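Local coordinates for protein tyrocidine synthetase 3 (Brevibacillus brevis, PDB 2JGP) that probably catalyses peptide bond formation during tyrocidine assembly, its condensation domain joining intermediates carried on the phosphopantetheine arms of peptidyl carrier domains, at residues N120-M125 and F217-H222; A139-I144 and V169-A174; G231-E236 and P366-F371. One frame throughout, in Å; residues are numbered along the deposited sequence.

Interaction 1 of 3, residues N120-M125 and F217-H222; sequences NMPSTM and FTDMHH
Asp219, its CG anti to the backbone N (chi1 -163°), meets the start of 120-125 with both carboxylate oxygens. OD2 accepts Asn120 ND2 at 2.8 Å, an almost straight bond (168°) from the syn side, although the amide and carboxylate planes are turned 54° apart. OD1 takes Met121 N at 3.0 Å, and the same N-H is shared with Met220 O, also at 3.0 Å, which bends both bonds. A short acid suits this place, its two oxygens serving a side chain and a backbone at once. Pro122, with no N-H to give, points its CA-H at Thr218 O, CA to O 3.3 Å. Regular pairing follows: Ser123 N reaches Thr218 O at 2.9 Å and Thr218 N returns to Ser123 O. Beyond the paired strand residues, the flexible thioether of Met121 lays SD over one face of the His222 ring, 3.8 Å from its centroid. In the next shell Gln192 O is a second acceptor for Asn120 ND2, and Asp110 and Ser223 hold the two ring nitrogens of His221. An antiparallel strand pair thus delivers His221 and His222, the two histidines that open the HHxxxDG signature of condensation domains.

Interaction 2 of 3, residues A139-I144 and V169-A174; sequences AFQRLI and VPFALA
Gln141 and Phe171 bring the two backbones closest, CA to CA 6.8 Å, and the gap widens to 8.1 Å between the CA atoms of Ile144 and Val169, a spacing that side chains must fill. Within the chloramphenicol acetyltransferase-like fold of condensation domains, one flank of helix 133-146 packs here on the irregular chain leading into edge strand 174-177. Ile144 follows Gln141 by three residues and Phe140 by four, about one helical turn, so all three come to one flank, and the helical bond from Ile144 N to Phe140 O keeps them in step. No hydrogen bond joins the two segments, so the contact is a matter of shape.

Phe171 is the centrepiece. Its CG lies anti to the backbone N (chi1 176°), and the ring carried on it meets Phe140, Gln141 and Ile144. Near the root of the ring, Ile144 CD1 sits over one face, 3.4 Å from Phe171 CG. At the far end, Phe140 CB approaches Phe171 CE2 at 3.7 Å, while the Phe140 ring itself turns inward to meet Trp237 of helix 227-241. Gln141 works at the solvent side, its aliphatic CG lying 4.0 Å from Phe171 CD2; a long residue with a polar tip suits such a border. Val204 of the neighbouring strand 202-210 touches both phenylalanines and continues the apolar layer into the sheet. Glu137 OE2, on the same helix, accepts a hydrogen bond from Leu173 N.

Beta-branched residues finish the contact at its Val169 end, where stiff, compact side chains can mesh closely: Ile144 CG2 and Val169 CG2 press together at 3.4 Å, tighter than usual for two methyl carbons.

Interaction 3 of 3, residues G231-E236 and P366-F371; sequences GILLAE and PIVGMF
Between Ile232 and Pro366 the flat group is a peptide carbonyl: Ile232 CD1 lies 3.6 Å from Pro366 O and 3.7 Å from Pro366 C. The aromatic ring of this loop, Phe371, is turned to other neighbours, with Ile367 CG2 at its edge, in plane, and Tyr253 meeting it edge to face. Across the contact proper, packing is aliphatic. Val368 directs its branch at the helix and crosses Leu233 at about a right angle, CG2 coming within 3.3 Å of Leu233 CD1. The Leu233 torsions (chi1 -100°, chi2 25°) lie off the usual rotamers, and this close approach should be read with caution. Ile232 and Val368 run alongside each other in opposite senses, their CG2 atoms 4.2 Å apart; branched aliphatic side chains present several methyls to this buried, apolar contact. One polar link runs beside them: a water donates to Glu236 OE2 at 2.6 Å and to Pro366 O at 2.7 Å. Glu236 is buried, but Arg146 in a salt bridge and His147 in a hydrogen bond hold its OE1, which probably favours the charged form. The contact thus joins helix 227-241 to the loop between strands 350-356 and 373-379, with Met370 continuing from that loop onto helix 101-113.

Overall arrangement
Following the chain, strand 123-129 leads into helix 133-146, and strands 152-157 and 160-165 and the stretch 169-174 come next. Interaction 2 closes this short loop, its nearest ends 25 residues apart, fastening the helix beside the sheet. It is nested within the loop closed by interaction 1, where strand 213-220 returns to pair with strand 123-129. The chain then enters helix 227-241, and interaction 3, in series with the other two, spans 130 residues to a distant loop. The contacts meet: Thr218 touches Phe140, and Leu143 packs on Leu233 and Glu236. Sheet, both helices and the later loop are thereby tied together, with Met370 of the loop packed on His222.

Interaction 1 of 3, residues N120-M125 and F217-H222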
ATOM      1  N   ASN A 120      -1.534  17.292   0.930  1.00 65.64           N
ATOM      2  CA  ASN A 120      -0.128  17.616   1.133  1.00 65.06           C
ATOM      3  C   ASN A 120       0.614  16.447   1.776  1.00 64.24           C
ATOM      4  O   ASN A 120       0.021  15.631   2.483  1.00 63.13           O
ATOM      5  CB  ASN A 120       0.023  18.871   1.989  1.00 65.07           C
ATOM      6  CG  ASN A 120      -0.427  20.116   1.262  1.00 66.09           C
ATOM      7  OD1 ASN A 120      -1.564  20.191   0.788  1.00 66.25           O
ATOM      8  ND2 ASN A 120       0.467  21.097   1.149  1.00 66.33           N
ATOM      9  N   MET A 121       1.915  16.380   1.508  1.00 63.57           N
ATOM     10  CA  MET A 121       2.789  15.372   2.073  1.00 63.37           C
ATOM     11  C   MET A 121       4.027  16.055   2.646  1.00 63.07           C
ATOM     12  O   MET A 121       5.118  15.929   2.088  1.00 62.84           O
ATOM     13  CB  MET A 121       3.220  14.395   0.981  1.00 63.40           C
ATOM     14  CG  MET A 121       2.083  13.626   0.355  1.00 63.86           C
ATOM     15  SD  MET A 121       2.645  12.549  -0.973  1.00 65.33           S
ATOM     16  CE  MET A 121       3.618  11.348  -0.074  1.00 66.37           C
ATOM     17  N   PRO A 122       3.862  16.804   3.745  1.00 63.32           N
ATOM     18  CA  PRO A 122       5.000  17.506   4.333  1.00 63.46           C
ATOM     19  C   PRO A 122       5.921  16.603   5.154  1.00 63.72           C
ATOM     20  O   PRO A 122       5.456  15.657   5.789  1.00 63.04           O
ATOM     21  CB  PRO A 122       4.335  18.535   5.245  1.00 63.89           C
ATOM     22  CG  PRO A 122       3.050  17.909   5.633  1.00 63.80           C
ATOM     23  CD  PRO A 122       2.610  17.074   4.475  1.00 63.46           C
ATOM     24  N   SER A 123       7.216  16.913   5.134  1.00 64.05           N
ATOM     25  CA  SER A 123       8.195  16.267   6.003  1.00 64.46           C
ATOM     26  C   SER A 123       9.217  17.301   6.473  1.00 64.80           C
ATOM     27  O   SER A 123       9.440  18.324   5.812  1.00 64.01           O
ATOM     28  CB  SER A 123       8.908  15.130   5.274  1.00 64.83           C
ATOM     29  OG  SER A 123       9.710  15.622   4.213  1.00 65.91           O
ATOM     30  N   THR A 124       9.816  17.030   7.627  1.00 65.12           N
ATOM     31  CA  THR A 124      10.883  17.860   8.167  1.00 65.82           C
ATOM     32  C   THR A 124      12.022  16.951   8.594  1.00 66.20           C
ATOM     33  O   THR A 124      11.792  15.853   9.106  1.00 66.14           O
ATOM     34  CB  THR A 124      10.411  18.697   9.369  1.00 65.83           C
ATOM     35  OG1 THR A 124       9.843  17.834  10.362  1.00 66.59           O
ATOM     36  CG2 THR A 124       9.373  19.716   8.934  1.00 66.48           C
ATOM     37  N   MET A 125      13.247  17.407   8.354  1.00 66.73           N
ATOM     38  CA  MET A 125      14.442  16.647   8.688  1.00 67.40           C
ATOM     39  C   MET A 125      15.429  17.577   9.363  1.00 67.34           C
ATOM     40  O   MET A 125      15.710  18.657   8.844  1.00 67.27           O
ATOM     41  CB  MET A 125      15.058  16.070   7.415  1.00 67.78           C
ATOM     42  CG  MET A 125      16.280  15.200   7.640  1.00 69.61           C
ATOM     43  SD  MET A 125      16.611  14.158   6.206  1.00 73.81           S
ATOM     44  CE  MET A 125      16.769  15.399   4.922  1.00 73.16           C
ATOM     45  N   PHE A 217      12.608  21.459   5.173  1.00 61.75           N
ATOM     46  CA  PHE A 217      11.175  21.267   4.998  1.00 61.65           C
ATOM     47  C   PHE A 217      10.881  20.957   3.537  1.00 61.87           C
ATOM     48  O   PHE A 217      11.269  21.717   2.653  1.00 61.75           O
ATOM     49  CB  PHE A 217      10.409  22.520   5.429  1.00 61.67           C
ATOM     50  CG  PHE A 217       8.958  22.490   5.050  1.00 61.03           C
ATOM     51  CD1 PHE A 217       8.023  21.907   5.890  1.00 60.33           C
ATOM     52  CD2 PHE A 217       8.528  23.039   3.841  1.00 61.41           C
ATOM     53  CE1 PHE A 217       6.674  21.862   5.531  1.00 60.92           C
ATOM     54  CE2 PHE A 217       7.184  23.000   3.482  1.00 61.50           C
ATOM     55  CZ  PHE A 217       6.259  22.409   4.327  1.00 60.64           C
ATOM     56  N   THR A 218      10.183  19.852   3.294  1.00 62.09           N
ATOM     57  CA  THR A 218       9.803  19.452   1.944  1.00 62.45           C
ATOM     58  C   THR A 218       8.308  19.152   1.920  1.00 62.42           C
ATOM     59  O   THR A 218       7.771  18.570   2.861  1.00 62.71           O
ATOM     60  CB  THR A 218      10.599  18.215   1.478  1.00 62.38           C
ATOM     61  OG1 THR A 218      12.010  18.485   1.556  1.00 63.99           O
ATOM     62  CG2 THR A 218      10.232  17.839   0.043  1.00 63.74           C
ATOM     63  N   ASP A 219       7.633  19.577   0.858  1.00 62.32           N
ATOM     64  CA  ASP A 219       6.212  19.283   0.691  1.00 62.25           C
ATOM     65  C   ASP A 219       5.948  19.004  -0.777  1.00 62.08           C
ATOM     66  O   ASP A 219       6.625  19.544  -1.653  1.00 61.83           O
ATOM     67  CB  ASP A 219       5.354  20.445   1.185  1.00 62.40           C
ATOM     68  CG  ASP A 219       3.900  20.055   1.433  1.00 62.96           C
ATOM     69  OD1 ASP A 219       3.503  18.900   1.160  1.00 64.48           O
ATOM     70  OD2 ASP A 219       3.151  20.920   1.927  1.00 62.66           O
ATOM     71  N   MET A 220       4.975  18.138  -1.036  1.00 62.07           N
ATOM     72  CA  MET A 220       4.594  17.810  -2.398  1.00 61.99           C
ATOM     73  C   MET A 220       3.159  17.353  -2.381  1.00 61.81           C
ATOM     74  O   MET A 220       2.618  17.028  -1.315  1.00 61.70           O
ATOM     75  CB  MET A 220       5.517  16.733  -2.995  1.00 62.43           C
ATOM     76  CG  MET A 220       5.420  15.352  -2.358  1.00 63.23           C
ATOM     77  SD  MET A 220       6.813  14.260  -2.774  1.00 65.36           S
ATOM     78  CE  MET A 220       8.043  14.816  -1.589  1.00 66.74           C
ATOM     79  N   HIS A 221       2.536  17.353  -3.555  1.00 61.36           N
ATOM     80  CA  HIS A 221       1.133  17.023  -3.653  1.00 61.06           C
ATOM     81  C   HIS A 221       0.965  15.522  -3.883  1.00 61.02           C
ATOM     82  O   HIS A 221       1.705  14.924  -4.656  1.00 60.50           O
ATOM     83  CB  HIS A 221       0.470  17.817  -4.771  1.00 61.38           C
ATOM     84  CG  HIS A 221      -1.021  17.794  -4.702  1.00 60.54           C
ATOM     85  ND1 HIS A 221      -1.775  16.805  -5.295  1.00 60.15           N
ATOM     86  CD2 HIS A 221      -1.898  18.612  -4.073  1.00 60.73           C
ATOM     87  CE1 HIS A 221      -3.054  17.026  -5.055  1.00 60.20           C
ATOM     88  NE2 HIS A 221      -3.157  18.117  -4.316  1.00 60.03           N
ATOM     89  N   HIS A 222      -0.015  14.925  -3.209  1.00 60.73           N
ATOM     90  CA  HIS A 222      -0.179  13.466  -3.228  1.00 61.03           C
ATOM     91  C   HIS A 222      -0.556  12.904  -4.606  1.00 61.14           C
ATOM     92  O   HIS A 222      -0.461  11.694  -4.822  1.00 61.14           O
ATOM     93  CB  HIS A 222      -1.213  13.015  -2.183  1.00 61.22           C
ATOM     94  CG  HIS A 222      -0.899  11.684  -1.563  1.00 61.99           C
ATOM     95  ND1 HIS A 222      -0.501  10.596  -2.309  1.00 61.51           N
ATOM     96  CD2 HIS A 222      -0.909  11.274  -0.272  1.00 62.49           C
ATOM     97  CE1 HIS A 222      -0.298   9.566  -1.505  1.00 62.77           C
ATOM     98  NE2 HIS A 222      -0.526   9.953  -0.263  1.00 62.41           N
TER
HETATM   99  O   HOH W   1       7.879  15.494   1.948  1.00 46.60           O
HETATM  100  O   HOH W   2      12.267  17.267   4.379  1.00 43.22           O

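Interaction 2 of 3, residues A139-I144 and V169-A174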
ATOM      1  N   ALA A 139      20.662  19.229  -5.867  1.00 61.52           N
ATOM      2  CA  ALA A 139      20.184  17.850  -5.769  1.00 61.42           C
ATOM      3  C   ALA A 139      18.693  17.774  -6.088  1.00 61.39           C
ATOM      4  O   ALA A 139      18.259  16.882  -6.818  1.00 61.14           O
ATOM      5  CB  ALA A 139      20.474  17.274  -4.385  1.00 61.45           C
ATOM      6  N   PHE A 140      17.910  18.716  -5.559  1.00 61.32           N
ATOM      7  CA  PHE A 140      16.478  18.776  -5.872  1.00 61.33           C
ATOM      8  C   PHE A 140      16.206  19.082  -7.343  1.00 61.08           C
ATOM      9  O   PHE A 140      15.252  18.562  -7.923  1.00 60.93           O
ATOM     10  CB  PHE A 140      15.760  19.798  -4.981  1.00 61.61           C
ATOM     11  CG  PHE A 140      15.360  19.249  -3.643  1.00 62.18           C
ATOM     12  CD1 PHE A 140      14.318  18.336  -3.541  1.00 62.63           C
ATOM     13  CD2 PHE A 140      16.025  19.633  -2.487  1.00 62.93           C
ATOM     14  CE1 PHE A 140      13.943  17.819  -2.312  1.00 62.84           C
ATOM     15  CE2 PHE A 140      15.659  19.119  -1.254  1.00 63.27           C
ATOM     16  CZ  PHE A 140      14.614  18.211  -1.165  1.00 63.11           C
ATOM     17  N   GLN A 141      17.030  19.933  -7.941  1.00 60.97           N
ATOM     18  CA  GLN A 141      16.889  20.264  -9.356  1.00 61.11           C
ATOM     19  C   GLN A 141      17.110  19.022 -10.212  1.00 61.31           C
ATOM     20  O   GLN A 141      16.357  18.770 -11.162  1.00 61.20           O
ATOM     21  CB  GLN A 141      17.856  21.386  -9.746  1.00 61.18           C
ATOM     22  CG  GLN A 141      17.422  22.751  -9.202  1.00 61.26           C
ATOM     23  CD  GLN A 141      18.428  23.861  -9.464  1.00 62.19           C
ATOM     24  OE1 GLN A 141      18.052  25.020  -9.619  1.00 64.06           O
ATOM     25  NE2 GLN A 141      19.704  23.513  -9.510  1.00 61.46           N
ATOM     26  N   ARG A 142      18.124  18.237  -9.854  1.00 61.40           N
ATOM     27  CA  ARG A 142      18.381  16.960 -10.521  1.00 61.83           C
ATOM     28  C   ARG A 142      17.236  15.969 -10.310  1.00 61.56           C
ATOM     29  O   ARG A 142      16.840  15.286 -11.249  1.00 61.60           O
ATOM     30  CB  ARG A 142      19.708  16.352 -10.055  1.00 62.04           C
ATOM     31  CG  ARG A 142      20.941  17.057 -10.617  1.00 63.66           C
ATOM     32  CD  ARG A 142      22.206  16.251 -10.371  1.00 65.05           C
ATOM     33  NE  ARG A 142      23.346  16.758 -11.139  1.00 66.98           N
ATOM     34  CZ  ARG A 142      24.062  17.838 -10.829  1.00 68.15           C
ATOM     35  NH1 ARG A 142      23.775  18.569  -9.754  1.00 69.08           N
ATOM     36  NH2 ARG A 142      25.077  18.199 -11.607  1.00 68.83           N
ATOM     37  N   LEU A 143      16.699  15.902  -9.090  1.00 61.51           N
ATOM     38  CA  LEU A 143      15.549  15.034  -8.797  1.00 61.35           C
ATOM     39  C   LEU A 143      14.359  15.389  -9.671  1.00 60.90           C
ATOM     40  O   LEU A 143      13.687  14.504 -10.209  1.00 60.61           O
ATOM     41  CB  LEU A 143      15.114  15.143  -7.330  1.00 61.69           C
ATOM     42  CG  LEU A 143      15.856  14.348  -6.253  1.00 62.71           C
ATOM     43  CD1 LEU A 143      15.152  14.582  -4.919  1.00 63.90           C
ATOM     44  CD2 LEU A 143      15.903  12.859  -6.580  1.00 63.18           C
ATOM     45  N   ILE A 144      14.092  16.689  -9.778  1.00 60.42           N
ATOM     46  CA  ILE A 144      12.999  17.198 -10.605  1.00 59.97           C
ATOM     47  C   ILE A 144      13.222  16.844 -12.075  1.00 59.87           C
ATOM     48  O   ILE A 144      12.289  16.436 -12.758  1.00 59.40           O
ATOM     49  CB  ILE A 144      12.838  18.725 -10.442  1.00 60.06           C
ATOM     50  CG1 ILE A 144      12.363  19.058  -9.022  1.00 60.04           C
ATOM     51  CG2 ILE A 144      11.838  19.270 -11.453  1.00 59.70           C
ATOM     52  CD1 ILE A 144      12.553  20.516  -8.636  1.00 59.61           C
ATOM     53  N   VAL A 169      11.160  22.793 -15.702  1.00 62.06           N
ATOM     54  CA  VAL A 169      10.329  23.594 -14.795  1.00 61.40           C
ATOM     55  C   VAL A 169      11.195  24.446 -13.865  1.00 61.20           C
ATOM     56  O   VAL A 169      12.323  24.059 -13.543  1.00 61.09           O
ATOM     57  CB  VAL A 169       9.418  22.697 -13.939  1.00 61.48           C
ATOM     58  CG1 VAL A 169       8.511  21.855 -14.830  1.00 60.59           C
ATOM     59  CG2 VAL A 169      10.254  21.803 -13.008  1.00 61.10           C
ATOM     60  N   PRO A 170      10.665  25.600 -13.417  1.00 60.80           N
ATOM     61  CA  PRO A 170      11.426  26.453 -12.508  1.00 60.56           C
ATOM     62  C   PRO A 170      11.398  25.926 -11.074  1.00 60.19           C
ATOM     63  O   PRO A 170      10.359  25.464 -10.596  1.00 59.84           O
ATOM     64  CB  PRO A 170      10.706  27.800 -12.604  1.00 60.68           C
ATOM     65  CG  PRO A 170       9.303  27.457 -12.927  1.00 60.70           C
ATOM     66  CD  PRO A 170       9.335  26.165 -13.718  1.00 60.92           C
ATOM     67  N   PHE A 171      12.543  25.977 -10.404  1.00 59.94           N
ATOM     68  CA  PHE A 171      12.626  25.594  -9.000  1.00 59.74           C
ATOM     69  C   PHE A 171      13.750  26.356  -8.313  1.00 59.70           C
ATOM     70  O   PHE A 171      14.856  26.430  -8.835  1.00 59.05           O
ATOM     71  CB  PHE A 171      12.856  24.085  -8.855  1.00 59.67           C
ATOM     72  CG  PHE A 171      13.043  23.638  -7.429  1.00 59.47           C
ATOM     73  CD1 PHE A 171      11.955  23.250  -6.661  1.00 59.71           C
ATOM     74  CD2 PHE A 171      14.310  23.615  -6.853  1.00 60.24           C
ATOM     75  CE1 PHE A 171      12.125  22.842  -5.350  1.00 60.25           C
ATOM     76  CE2 PHE A 171      14.485  23.214  -5.535  1.00 59.74           C
ATOM     77  CZ  PHE A 171      13.390  22.828  -4.784  1.00 59.85           C
ATOM     78  N   ALA A 172      13.450  26.916  -7.145  1.00 59.75           N
ATOM     79  CA  ALA A 172      14.468  27.490  -6.277  1.00 59.79           C
ATOM     80  C   ALA A 172      14.243  27.023  -4.844  1.00 60.03           C
ATOM     81  O   ALA A 172      13.099  26.924  -4.380  1.00 59.65           O
ATOM     82  CB  ALA A 172      14.447  29.016  -6.352  1.00 59.95           C
ATOM     83  N   LEU A 173      15.341  26.718  -4.161  1.00 60.26           N
ATOM     84  CA  LEU A 173      15.338  26.432  -2.729  1.00 60.81           C
ATOM     85  C   LEU A 173      15.015  27.715  -1.969  1.00 60.65           C
ATOM     86  O   LEU A 173      15.679  28.734  -2.172  1.00 60.91           O
ATOM     87  CB  LEU A 173      16.720  25.926  -2.293  1.00 61.03           C
ATOM     88  CG  LEU A 173      16.988  25.608  -0.813  1.00 62.02           C
ATOM     89  CD1 LEU A 173      18.391  25.048  -0.638  1.00 61.42           C
ATOM     90  CD2 LEU A 173      16.831  26.819   0.079  1.00 63.31           C
ATOM     91  N   ALA A 174      14.024  27.656  -1.085  1.00 60.72           N
ATOM     92  CA  ALA A 174      13.681  28.787  -0.218  1.00 60.55           C
ATOM     93  C   ALA A 174      14.539  28.735   1.046  1.00 60.58           C
ATOM     94  O   ALA A 174      14.391  27.827   1.863  1.00 60.80           O
ATOM     95  CB  ALA A 174      12.212  28.742   0.143  1.00 60.71           C
TER

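Interaction 3 of 3, residues G231-E236 and P366-F371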
ATOM      1  N   GLY A 231      10.188   7.921   0.142  1.00 63.81           N
ATOM      2  CA  GLY A 231      11.382   7.173   0.529  1.00 63.66           C
ATOM      3  C   GLY A 231      12.430   7.195  -0.569  1.00 63.37           C
ATOM      4  O   GLY A 231      13.611   7.419  -0.304  1.00 63.15           O
ATOM      5  N   ILE A 232      11.983   6.976  -1.803  1.00 63.20           N
ATOM      6  CA  ILE A 232      12.842   7.031  -2.988  1.00 63.29           C
ATOM      7  C   ILE A 232      13.470   8.420  -3.124  1.00 63.19           C
ATOM      8  O   ILE A 232      14.688   8.547  -3.263  1.00 63.26           O
ATOM      9  CB  ILE A 232      12.039   6.671  -4.279  1.00 63.41           C
ATOM     10  CG1 ILE A 232      11.585   5.211  -4.242  1.00 63.39           C
ATOM     11  CG2 ILE A 232      12.875   6.884  -5.538  1.00 63.72           C
ATOM     12  CD1 ILE A 232      10.640   4.844  -5.361  1.00 63.37           C
ATOM     13  N   LEU A 233      12.633   9.452  -3.052  1.00 63.31           N
ATOM     14  CA  LEU A 233      13.086  10.848  -3.123  1.00 63.26           C
ATOM     15  C   LEU A 233      14.142  11.192  -2.070  1.00 63.40           C
ATOM     16  O   LEU A 233      15.144  11.851  -2.380  1.00 63.14           O
ATOM     17  CB  LEU A 233      11.889  11.793  -2.973  1.00 63.27           C
ATOM     18  CG  LEU A 233      11.258  12.435  -4.222  1.00 64.01           C
ATOM     19  CD1 LEU A 233      11.469  11.674  -5.504  1.00 64.66           C
ATOM     20  CD2 LEU A 233       9.779  12.700  -3.970  1.00 62.52           C
ATOM     21  N   LEU A 234      13.927  10.745  -0.834  1.00 63.52           N
ATOM     22  CA  LEU A 234      14.903  10.960   0.242  1.00 63.58           C
ATOM     23  C   LEU A 234      16.234  10.264  -0.042  1.00 63.55           C
ATOM     24  O   LEU A 234      17.304  10.874   0.078  1.00 63.09           O
ATOM     25  CB  LEU A 234      14.350  10.468   1.585  1.00 63.94           C
ATOM     26  CG  LEU A 234      15.291  10.586   2.798  1.00 64.28           C
ATOM     27  CD1 LEU A 234      15.861  11.990   2.948  1.00 63.76           C
ATOM     28  CD2 LEU A 234      14.564  10.170   4.067  1.00 65.17           C
ATOM     29  N   ALA A 235      16.163   8.980  -0.388  1.00 63.41           N
ATOM     30  CA  ALA A 235      17.353   8.180  -0.658  1.00 63.46           C
ATOM     31  C   ALA A 235      18.148   8.774  -1.808  1.00 63.58           C
ATOM     32  O   ALA A 235      19.366   8.903  -1.720  1.00 63.31           O
ATOM     33  CB  ALA A 235      16.970   6.729  -0.977  1.00 63.34           C
ATOM     34  N   GLU A 236      17.450   9.150  -2.874  1.00 63.52           N
ATOM     35  CA  GLU A 236      18.105   9.661  -4.076  1.00 63.90           C
ATOM     36  C   GLU A 236      18.631  11.081  -3.896  1.00 64.11           C
ATOM     37  O   GLU A 236      19.632  11.452  -4.507  1.00 64.22           O
ATOM     38  CB  GLU A 236      17.170   9.575  -5.279  1.00 64.03           C
ATOM     39  CG  GLU A 236      16.848   8.140  -5.664  1.00 64.14           C
ATOM     40  CD  GLU A 236      16.145   8.022  -6.989  1.00 64.99           C
ATOM     41  OE1 GLU A 236      15.749   9.060  -7.549  1.00 65.65           O
ATOM     42  OE2 GLU A 236      15.979   6.883  -7.469  1.00 66.32           O
ATOM     43  N   PRO A 366      10.696   1.615  -8.764  1.00 61.06           N
ATOM     44  CA  PRO A 366      11.536   2.803  -8.586  1.00 61.26           C
ATOM     45  C   PRO A 366      10.872   4.125  -8.977  1.00 61.19           C
ATOM     46  O   PRO A 366      11.511   5.173  -8.878  1.00 61.70           O
ATOM     47  CB  PRO A 366      12.711   2.518  -9.522  1.00 61.43           C
ATOM     48  CG  PRO A 366      12.097   1.750 -10.656  1.00 61.22           C
ATOM     49  CD  PRO A 366      10.848   1.069 -10.126  1.00 61.49           C
ATOM     50  N   ILE A 367       9.608   4.080  -9.395  1.00 61.15           N
ATOM     51  CA  ILE A 367       8.934   5.248  -9.948  1.00 60.89           C
ATOM     52  C   ILE A 367       8.376   6.153  -8.850  1.00 60.98           C
ATOM     53  O   ILE A 367       7.768   5.689  -7.891  1.00 60.58           O
ATOM     54  CB  ILE A 367       7.781   4.833 -10.892  1.00 60.89           C
ATOM     55  CG1 ILE A 367       8.307   3.956 -12.038  1.00 60.34           C
ATOM     56  CG2 ILE A 367       7.064   6.064 -11.450  1.00 60.99           C
ATOM     57  CD1 ILE A 367       7.245   3.565 -13.044  1.00 60.52           C
ATOM     58  N   VAL A 368       8.579   7.458  -9.006  1.00 61.22           N
ATOM     59  CA  VAL A 368       7.922   8.447  -8.160  1.00 61.17           C
ATOM     60  C   VAL A 368       6.516   8.745  -8.713  1.00 61.41           C
ATOM     61  O   VAL A 368       6.359   9.202  -9.841  1.00 61.59           O
ATOM     62  CB  VAL A 368       8.784   9.725  -8.067  1.00 61.42           C
ATOM     63  CG1 VAL A 368       8.062  10.830  -7.304  1.00 61.20           C
ATOM     64  CG2 VAL A 368      10.140   9.389  -7.419  1.00 61.11           C
ATOM     65  N   GLY A 369       5.493   8.464  -7.916  1.00 61.17           N
ATOM     66  CA  GLY A 369       4.110   8.612  -8.362  1.00 61.41           C
ATOM     67  C   GLY A 369       3.143   8.025  -7.357  1.00 61.44           C
ATOM     68  O   GLY A 369       3.555   7.486  -6.319  1.00 61.58           O
ATOM     69  N   MET A 370       1.860   8.122  -7.677  1.00 61.59           N
ATOM     70  CA  MET A 370       0.795   7.671  -6.798  1.00 61.80           C
ATOM     71  C   MET A 370       0.385   6.237  -7.162  1.00 61.65           C
ATOM     72  O   MET A 370      -0.376   6.028  -8.113  1.00 61.44           O
ATOM     73  CB  MET A 370      -0.402   8.620  -6.921  1.00 62.33           C
ATOM     74  CG  MET A 370      -1.633   8.183  -6.162  1.00 63.29           C
ATOM     75  SD  MET A 370      -1.282   7.830  -4.437  1.00 65.52           S
ATOM     76  CE  MET A 370      -2.842   7.096  -3.948  1.00 66.58           C
ATOM     77  N   PHE A 371       0.892   5.262  -6.410  1.00 61.69           N
ATOM     78  CA  PHE A 371       0.598   3.838  -6.665  1.00 61.80           C
ATOM     79  C   PHE A 371      -0.228   3.167  -5.567  1.00 61.95           C
ATOM     80  O   PHE A 371      -0.971   2.213  -5.842  1.00 61.81           O
ATOM     81  CB  PHE A 371       1.896   3.054  -6.860  1.00 62.00           C
ATOM     82  CG  PHE A 371       2.612   3.376  -8.143  1.00 62.47           C
ATOM     83  CD1 PHE A 371       3.711   4.230  -8.151  1.00 61.50           C
ATOM     84  CD2 PHE A 371       2.187   2.827  -9.342  1.00 62.67           C
ATOM     85  CE1 PHE A 371       4.371   4.529  -9.335  1.00 61.82           C
ATOM     86  CE2 PHE A 371       2.839   3.124 -10.526  1.00 62.70           C
ATOM     87  CZ  PHE A 371       3.938   3.978 -10.521  1.00 62.20           C
TER
HETATM   88  O   HOH W   3      14.157   5.388  -8.565  1.00 47.60           O